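Local coordinates for phenazine biosynthesis protein, PhzF family (Bacillus anthracis, PDB 3EDN) that probably acts as an isomerase-like enzyme of the PhzF family, built on the diaminopimelate epimerase-like fold, though its own substrate is not established, at residues 105-110 / 117-122; 158-163 / 233-238; 266-271 / 283-288. All blocks are in the same frame, centred on the assembly; numbering follows the deposited sequence. Where two conformers were deposited one is given.

Contact 1: 105-110 / 117-122; sequences LPIQIG and TFIKMR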
# COMPACT_ATOMS: atom_id res chain seq x y z
N LEU A 105 11.13 -15.69 0.71
CA LEU A 105 10.98 -17.00 1.36
C LEU A 105 10.80 -18.12 0.34
O LEU A 105 9.88 -18.09 -0.45
CB LEU A 105 9.74 -17.00 2.26
CG LEU A 105 9.57 -15.90 3.29
CD1 LEU A 105 8.27 -16.14 4.04
CD2 LEU A 105 10.77 -15.85 4.25
N PRO A 106 11.69 -19.11 0.36
CA PRO A 106 11.45 -20.32 -0.42
C PRO A 106 10.47 -21.24 0.31
O PRO A 106 10.66 -21.55 1.49
CB PRO A 106 12.83 -21.00 -0.47
CG PRO A 106 13.77 -20.09 0.21
CD PRO A 106 12.98 -19.15 1.06
N ILE A 107 9.45 -21.69 -0.42
CA ILE A 107 8.40 -22.55 0.10
C ILE A 107 8.37 -23.84 -0.68
O ILE A 107 8.49 -23.82 -1.90
CB ILE A 107 7.02 -21.87 -0.09
CG1 ILE A 107 7.00 -20.51 0.61
CG2 ILE A 107 5.85 -22.79 0.31
CD1 ILE A 107 7.30 -20.53 2.09
N GLN A 108 8.23 -24.98 0.01
CA GLN A 108 8.04 -26.26 -0.67
C GLN A 108 6.60 -26.70 -0.51
O GLN A 108 6.02 -26.54 0.55
CB GLN A 108 8.94 -27.33 -0.07
CG GLN A 108 10.33 -26.86 0.23
CD GLN A 108 11.03 -26.33 -0.99
OE1 GLN A 108 10.90 -26.89 -2.08
NE2 GLN A 108 11.77 -25.24 -0.81
N ILE A 109 6.05 -27.26 -1.57
CA ILE A 109 4.68 -27.74 -1.55
C ILE A 109 4.73 -29.23 -1.81
O ILE A 109 5.24 -29.68 -2.85
CB ILE A 109 3.84 -27.04 -2.63
CG1 ILE A 109 3.91 -25.52 -2.43
CG2 ILE A 109 2.40 -27.58 -2.59
CD1 ILE A 109 3.36 -24.69 -3.58
N GLY A 110 4.22 -30.00 -0.85
CA GLY A 110 4.30 -31.45 -0.92
C GLY A 110 2.97 -32.07 -0.57
O GLY A 110 1.99 -31.37 -0.36
N THR A 117 -2.10 -31.80 1.05
CA THR A 117 -1.05 -30.88 0.68
C THR A 117 -0.45 -30.23 1.93
O THR A 117 -1.18 -29.75 2.81
CB THR A 117 -1.57 -29.80 -0.28
OG1 THR A 117 -1.89 -30.41 -1.54
CG2 THR A 117 -0.53 -28.71 -0.48
N PHE A 118 0.88 -30.27 2.01
CA PHE A 118 1.63 -29.65 3.09
C PHE A 118 2.51 -28.54 2.55
O PHE A 118 3.08 -28.65 1.47
CB PHE A 118 2.50 -30.72 3.77
CG PHE A 118 1.85 -31.37 4.95
CD1 PHE A 118 0.68 -32.12 4.82
CD2 PHE A 118 2.38 -31.19 6.22
CE1 PHE A 118 0.09 -32.69 5.96
CE2 PHE A 118 1.80 -31.75 7.32
CZ PHE A 118 0.65 -32.49 7.20
N ILE A 119 2.61 -27.46 3.32
CA ILE A 119 3.40 -26.29 2.96
C ILE A 119 4.56 -26.22 3.94
O ILE A 119 4.34 -26.17 5.16
CB ILE A 119 2.58 -24.99 3.11
CG1 ILE A 119 1.26 -25.09 2.34
CG2 ILE A 119 3.39 -23.78 2.68
CD1 ILE A 119 1.39 -25.52 0.89
N LYS A 120 5.79 -26.20 3.42
CA LYS A 120 7.00 -26.33 4.23
C LYS A 120 7.84 -25.07 4.11
O LYS A 120 8.02 -24.55 3.01
CB LYS A 120 7.80 -27.55 3.77
CG LYS A 120 9.05 -27.85 4.59
CD LYS A 120 9.70 -29.14 4.05
CE LYS A 120 11.01 -29.45 4.75
NZ LYS A 120 11.66 -30.65 4.13
N MSE A 121 8.35 -24.57 5.23
CA MSE A 121 9.17 -23.36 5.19
C MSE A 121 10.31 -23.47 6.18
O MSE A 121 10.26 -24.27 7.11
CB MSE A 121 8.33 -22.11 5.47
CG MSE A 121 7.66 -22.08 6.82
SE MSE A 121 6.04 -20.93 6.80
CE MSE A 121 5.15 -21.77 5.29
N ARG A 122 11.35 -22.67 5.96
CA ARG A 122 12.53 -22.65 6.82
C ARG A 122 12.37 -21.64 7.94
O ARG A 122 11.89 -20.52 7.72
CB ARG A 122 13.77 -22.27 5.99
CG ARG A 122 15.07 -22.10 6.78
CD ARG A 122 15.73 -23.44 7.10
NE ARG A 122 15.83 -24.28 5.91
CZ ARG A 122 16.76 -24.14 4.96
NH1 ARG A 122 17.69 -23.19 5.06
NH2 ARG A 122 16.76 -24.95 3.91
O HOH W 1 11.26 -20.53 3.91

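Contact 2: 158-163 / 233-238; sequences GSTGNW and SGVMGA. With SO4 (sulfate ion), chain F.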
# COMPACT_ATOMS: atom_id res chain seq x y z
N GLY A 158 13.84 -20.59 24.21
CA GLY A 158 14.22 -21.04 22.88
C GLY A 158 13.62 -20.15 21.80
O GLY A 158 12.56 -19.56 21.97
N SER A 159 14.33 -20.01 20.68
CA SER A 159 13.86 -19.21 19.56
C SER A 159 14.28 -19.82 18.24
O SER A 159 15.45 -20.18 18.07
CB SER A 159 14.47 -17.82 19.60
OG SER A 159 14.23 -17.15 18.38
N THR A 160 13.32 -19.91 17.31
CA THR A 160 13.63 -20.10 15.89
C THR A 160 13.07 -18.90 15.11
O THR A 160 12.71 -19.02 13.93
CB THR A 160 13.07 -21.42 15.34
OG1 THR A 160 11.66 -21.49 15.63
CG2 THR A 160 13.81 -22.62 15.94
N GLY A 161 13.03 -17.75 15.77
CA GLY A 161 12.44 -16.53 15.20
C GLY A 161 11.76 -15.68 16.27
O GLY A 161 11.80 -14.45 16.20
N ASN A 162 11.17 -16.34 17.26
CA ASN A 162 10.56 -15.64 18.41
C ASN A 162 10.87 -16.39 19.69
O ASN A 162 10.93 -17.62 19.69
CB ASN A 162 9.04 -15.56 18.21
CG ASN A 162 8.68 -14.72 17.00
OD1 ASN A 162 8.58 -13.50 17.10
ND2 ASN A 162 8.52 -15.36 15.86
N TRP A 163 11.07 -15.67 20.79
CA TRP A 163 11.46 -16.30 22.04
C TRP A 163 10.27 -16.84 22.82
O TRP A 163 9.31 -16.10 23.10
CB TRP A 163 12.25 -15.32 22.93
CG TRP A 163 13.67 -15.09 22.48
CD1 TRP A 163 14.16 -13.99 21.83
CD2 TRP A 163 14.78 -15.98 22.66
NE1 TRP A 163 15.50 -14.15 21.57
CE2 TRP A 163 15.91 -15.36 22.08
CE3 TRP A 163 14.92 -17.25 23.25
CZ2 TRP A 163 17.16 -15.96 22.07
CZ3 TRP A 163 16.18 -17.85 23.24
CH2 TRP A 163 17.28 -17.20 22.65
N SER A 233 6.57 -24.38 17.69
CA SER A 233 6.70 -25.77 17.28
C SER A 233 8.10 -26.04 16.78
O SER A 233 8.68 -27.09 17.07
CB SER A 233 5.72 -26.07 16.16
OG SER A 233 4.39 -25.92 16.63
N GLY A 234 8.64 -25.09 16.01
CA GLY A 234 10.02 -25.22 15.53
C GLY A 234 11.00 -25.32 16.69
O GLY A 234 11.94 -26.14 16.68
N VAL A 235 10.80 -24.47 17.70
CA VAL A 235 11.62 -24.55 18.92
C VAL A 235 11.48 -25.91 19.59
O VAL A 235 12.48 -26.49 20.00
CB VAL A 235 11.28 -23.41 19.90
CG1 VAL A 235 12.08 -23.55 21.20
CG2 VAL A 235 11.57 -22.07 19.22
N MSE A 236 10.26 -26.44 19.65
CA MSE A 236 10.05 -27.75 20.27
C MSE A 236 10.81 -28.83 19.53
O MSE A 236 11.35 -29.75 20.16
CB MSE A 236 8.56 -28.12 20.31
CG MSE A 236 7.76 -27.29 21.26
SE MSE A 236 5.85 -27.53 20.99
CE MSE A 236 5.74 -29.39 21.56
N GLY A 237 10.86 -28.74 18.20
CA GLY A 237 11.60 -29.73 17.41
C GLY A 237 13.09 -29.67 17.71
O GLY A 237 13.75 -30.70 17.88
N ALA A 238 13.62 -28.45 17.75
CA ALA A 238 15.04 -28.27 18.08
C ALA A 238 15.32 -28.79 19.48
O ALA A 238 16.36 -29.38 19.73
CB ALA A 238 15.43 -26.82 17.98
S SO4 F . 10.20 -11.98 20.09
O1 SO4 F . 10.50 -11.05 19.00
O2 SO4 F . 8.96 -12.69 19.80
O3 SO4 F . 11.32 -12.88 20.30
O4 SO4 F . 10.02 -11.24 21.34

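Contact 3: 266-271 / 283-288; sequences GRVTVY and IDIAGT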
# COMPACT_ATOMS: atom_id res chain seq x y z
N GLY A 266 -4.48 -29.11 16.49
CA GLY A 266 -3.45 -28.64 15.59
C GLY A 266 -2.26 -29.57 15.58
O GLY A 266 -1.93 -30.19 16.61
N ARG A 267 -1.63 -29.67 14.42
CA ARG A 267 -0.40 -30.45 14.28
C ARG A 267 0.57 -29.69 13.41
O ARG A 267 0.20 -29.09 12.40
CB ARG A 267 -0.68 -31.84 13.72
CG ARG A 267 -1.36 -32.78 14.71
CD ARG A 267 -1.35 -34.23 14.24
NE ARG A 267 -2.13 -34.44 13.02
CZ ARG A 267 -3.44 -34.70 13.00
NH1 ARG A 267 -4.13 -34.80 14.13
NH2 ARG A 267 -4.06 -34.88 11.83
N VAL A 268 1.83 -29.68 13.82
CA VAL A 268 2.90 -29.10 13.04
C VAL A 268 3.99 -30.15 12.85
O VAL A 268 4.41 -30.79 13.82
CB VAL A 268 3.50 -27.87 13.70
CG1 VAL A 268 4.54 -27.22 12.78
CG2 VAL A 268 2.40 -26.89 14.04
N THR A 269 4.40 -30.35 11.61
CA THR A 269 5.55 -31.23 11.35
C THR A 269 6.84 -30.42 11.40
O THR A 269 6.95 -29.36 10.79
CB THR A 269 5.38 -31.94 10.00
OG1 THR A 269 4.17 -32.72 10.04
CG2 THR A 269 6.56 -32.88 9.72
N VAL A 270 7.81 -30.92 12.16
CA VAL A 270 9.09 -30.23 12.32
C VAL A 270 10.22 -31.09 11.79
O VAL A 270 10.33 -32.25 12.18
CB VAL A 270 9.36 -29.83 13.79
CG1 VAL A 270 10.63 -28.94 13.86
CG2 VAL A 270 8.13 -29.12 14.38
N TYR A 271 11.01 -30.52 10.89
CA TYR A 271 12.16 -31.22 10.31
C TYR A 271 13.44 -30.64 10.89
O TYR A 271 13.65 -29.42 10.88
CB TYR A 271 12.19 -31.05 8.79
CG TYR A 271 10.89 -31.41 8.12
CD1 TYR A 271 10.73 -32.63 7.49
CD2 TYR A 271 9.80 -30.53 8.14
CE1 TYR A 271 9.52 -32.98 6.88
CE2 TYR A 271 8.62 -30.86 7.55
CZ TYR A 271 8.48 -32.07 6.91
OH TYR A 271 7.27 -32.38 6.32
N ILE A 283 16.14 -25.89 10.97
CA ILE A 283 14.75 -26.20 11.35
C ILE A 283 13.82 -25.77 10.25
O ILE A 283 13.83 -24.60 9.84
CB ILE A 283 14.34 -25.51 12.67
CG1 ILE A 283 15.22 -25.99 13.83
CG2 ILE A 283 12.84 -25.74 12.97
CD1 ILE A 283 15.02 -27.46 14.17
N ASP A 284 13.04 -26.72 9.74
CA ASP A 284 11.90 -26.41 8.88
C ASP A 284 10.61 -26.82 9.56
O ASP A 284 10.57 -27.76 10.36
CB ASP A 284 11.99 -27.18 7.56
CG ASP A 284 13.31 -26.94 6.81
OD1 ASP A 284 13.52 -25.83 6.29
OD2 ASP A 284 14.14 -27.88 6.73
N ILE A 285 9.51 -26.17 9.23
CA ILE A 285 8.22 -26.69 9.65
C ILE A 285 7.31 -26.84 8.45
O ILE A 285 7.51 -26.19 7.40
CB ILE A 285 7.54 -25.81 10.73
CG1 ILE A 285 7.17 -24.43 10.17
CG2 ILE A 285 8.44 -25.67 11.96
CD1 ILE A 285 6.04 -23.73 10.91
N ALA A 286 6.31 -27.70 8.60
CA ALA A 286 5.31 -27.87 7.55
C ALA A 286 3.95 -28.10 8.18
O ALA A 286 3.84 -28.70 9.24
CB ALA A 286 5.67 -29.04 6.64
N GLY A 287 2.91 -27.66 7.48
CA GLY A 287 1.58 -27.92 7.96
C GLY A 287 0.65 -28.03 6.78
O GLY A 287 0.96 -27.58 5.67
N THR A 288 -0.48 -28.67 7.03
CA THR A 288 -1.57 -28.60 6.08
C THR A 288 -2.54 -27.53 6.57
O THR A 288 -2.27 -26.84 7.56
CB THR A 288 -2.26 -29.98 5.87
OG1 THR A 288 -3.10 -29.91 4.70
CG2 THR A 288 -3.09 -30.38 7.08
O HOH W 2 -0.59 -29.78 9.87

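Contact 1: 105-110 / 117-122
Strands 105-110 and 117-122 form an antiparallel hairpin whose two faces differ in packing. The ladder between them rests on two hydrogen-bonded pairs, Q108 with K120 and G110 with F118. The straightest bond runs from G110 N to F118 O (2.9 Å, 174° at the hydrogen), in the carbonyl plane. Its return bond, F118 N to G110 O, is short at 2.8 Å, yet the donor stands well above the carbonyl plane of G110.

The tight face carries I107, I109, I119 and M121. I107 and I119 have the same first torsion, with CG2 anti to the backbone N, and their branches cross obliquely so that I107 CG2 meets I119 CG2 at 3.6 Å. The second torsion of I107 (-57°) brings CD1 alongside the selenomethionine M121, 3.9 Å from its CB and close to CE. I109 lies alongside T117, CG2 to CG2 at 3.8 Å, while the hydroxyl of T117 turns to E86. Helix 74-86 packs over this face through I81, T77 and V78.

On the face of Q108 and K120, the first exposed to solvent and the second partly so, the contact is looser. F118 shares this face and packs on A286 and T288 of strand 282-298. Q108 and K120 meet near their roots, CB to CB at 4.0 Å, and then part: the Q108 chain bends at its second torsion, whereas the K120 chain runs extended to a cation-pi interaction with Y271. Toward the open end of the hairpin a water replaces a direct bond, donating to P106 O (2.7 Å) and accepting from R122 N (3.0 Å). Strands 103-111 and 117-122 thus form an antiparallel hairpin with its apolar face laid on helix 74-86, as expected of a diaminopimelate epimerase-like fold, whose strands wrap around a central helix.

Contact 2: 158-163 / 233-238
No hydrogen bond crosses between segments 158-163 and 233-238; one valine, V235, makes the largest single contribution. With CG1 anti to the backbone N (chi1 177°), V235 spreads its two methyls over the end of strand 156-159. CG1 packs directly against G158, which has no side chain, 3.7 Å from its CA. CG2 reaches the turn, 3.4 Å from T160 N and 3.6 Å from T160 OG1.

T160 crosses V235 obliquely. Its OG1 occupies the crowded position between the backbone N and the carbonyl carbon, while CG2 lies over the helix backbone, 4.0 Å from G234 C. The turn holds its own shape: S159 OG accepts from G161 N (2.9 Å, 165°) in an ST turn, and S159 CB sits over one face of the W163 ring. On the far side of the turn W163 N donates to a sulfate oxygen, O3, at 2.8 Å. The chemistry thus separates a buried, largely apolar attachment to the helix, whose one hydroxyl, T160 OG1, is satisfied by a hydrogen bond with Q123, from a polar outer side able to hold an anion, here probably one supplied by the crystallisation liquor.

Contact 3: 266-271 / 283-288
Y271 shows how one aromatic side chain can lie along a partner strand and meet it with its ring edge. From CB, 4.1 Å from D284 CB, the chain turns with CG anti to the carbonyl carbon (chi1 -52°). CD2 then passes D284 at 3.6 Å from its backbone O and 4.0 Å from its CB. Farther out, CE2 touches A286 CB at 3.6 Å, and CZ lies a little farther from the same methyl (4.1 Å). At the tip, OH is 3.7 Å from A286 CB. D284 O and A286 CB both lie in the plane of the ring, so its edge follows the strand.

The backbones of the two strands, 266-273 and 282-298, are joined by two hydrogen-bonded pairs, T269 with A286 and Y271 with D284. The bond from Y271 N to D284 O is nearly straight at the hydrogen (170°), although the donor stands above the carbonyl plane. By contrast, T269 N approaches A286 O nearly along the C=O axis. Beyond T269 and A286 the strands diverge, and a water spans the gap from R267 O to T288 N.

The other face is aliphatic. V268 crosses I285 obliquely, and V270 does the same with I283, CG1 to CG2 at 4.0 Å. On the Y271 side the carboxylate of D284 is shared: OD1 forms a salt bridge with R122 and OD2 a hydrogen bond with Q282, which probably steadies its charge in this buried setting.

The hairpin lies between strand 251-258, which pairs with 266-273, and strand 117-122, which pairs with 282-298 on its other edge; F118 and K120 also reach T269, D284 and A286. Helix 230-244 meets the aliphatic face, S233 against V268 and A238 against I283.

The three contacts follow one another along the chain, each closing before the next opens. Contacts 1 and 3 have centres about 10 Å apart and share a border, because strands 117-122 and 282-298 are neighbours; a probable hydrogen bond between T117 O and T288 OG1 crosses it. Contact 2 lies about 12 Å from contact 3, centre to centre, and meets it where helix 230-244 packs on V268, V270 and I283. Contacts 1 and 2 are about 18 Å apart by centres and do not touch. Strand 282-298 pairs with both hairpin 103-122 and strand 266-273, so contact 3 ties the sheet around contact 1 to the part of the fold that contains helix 230-244.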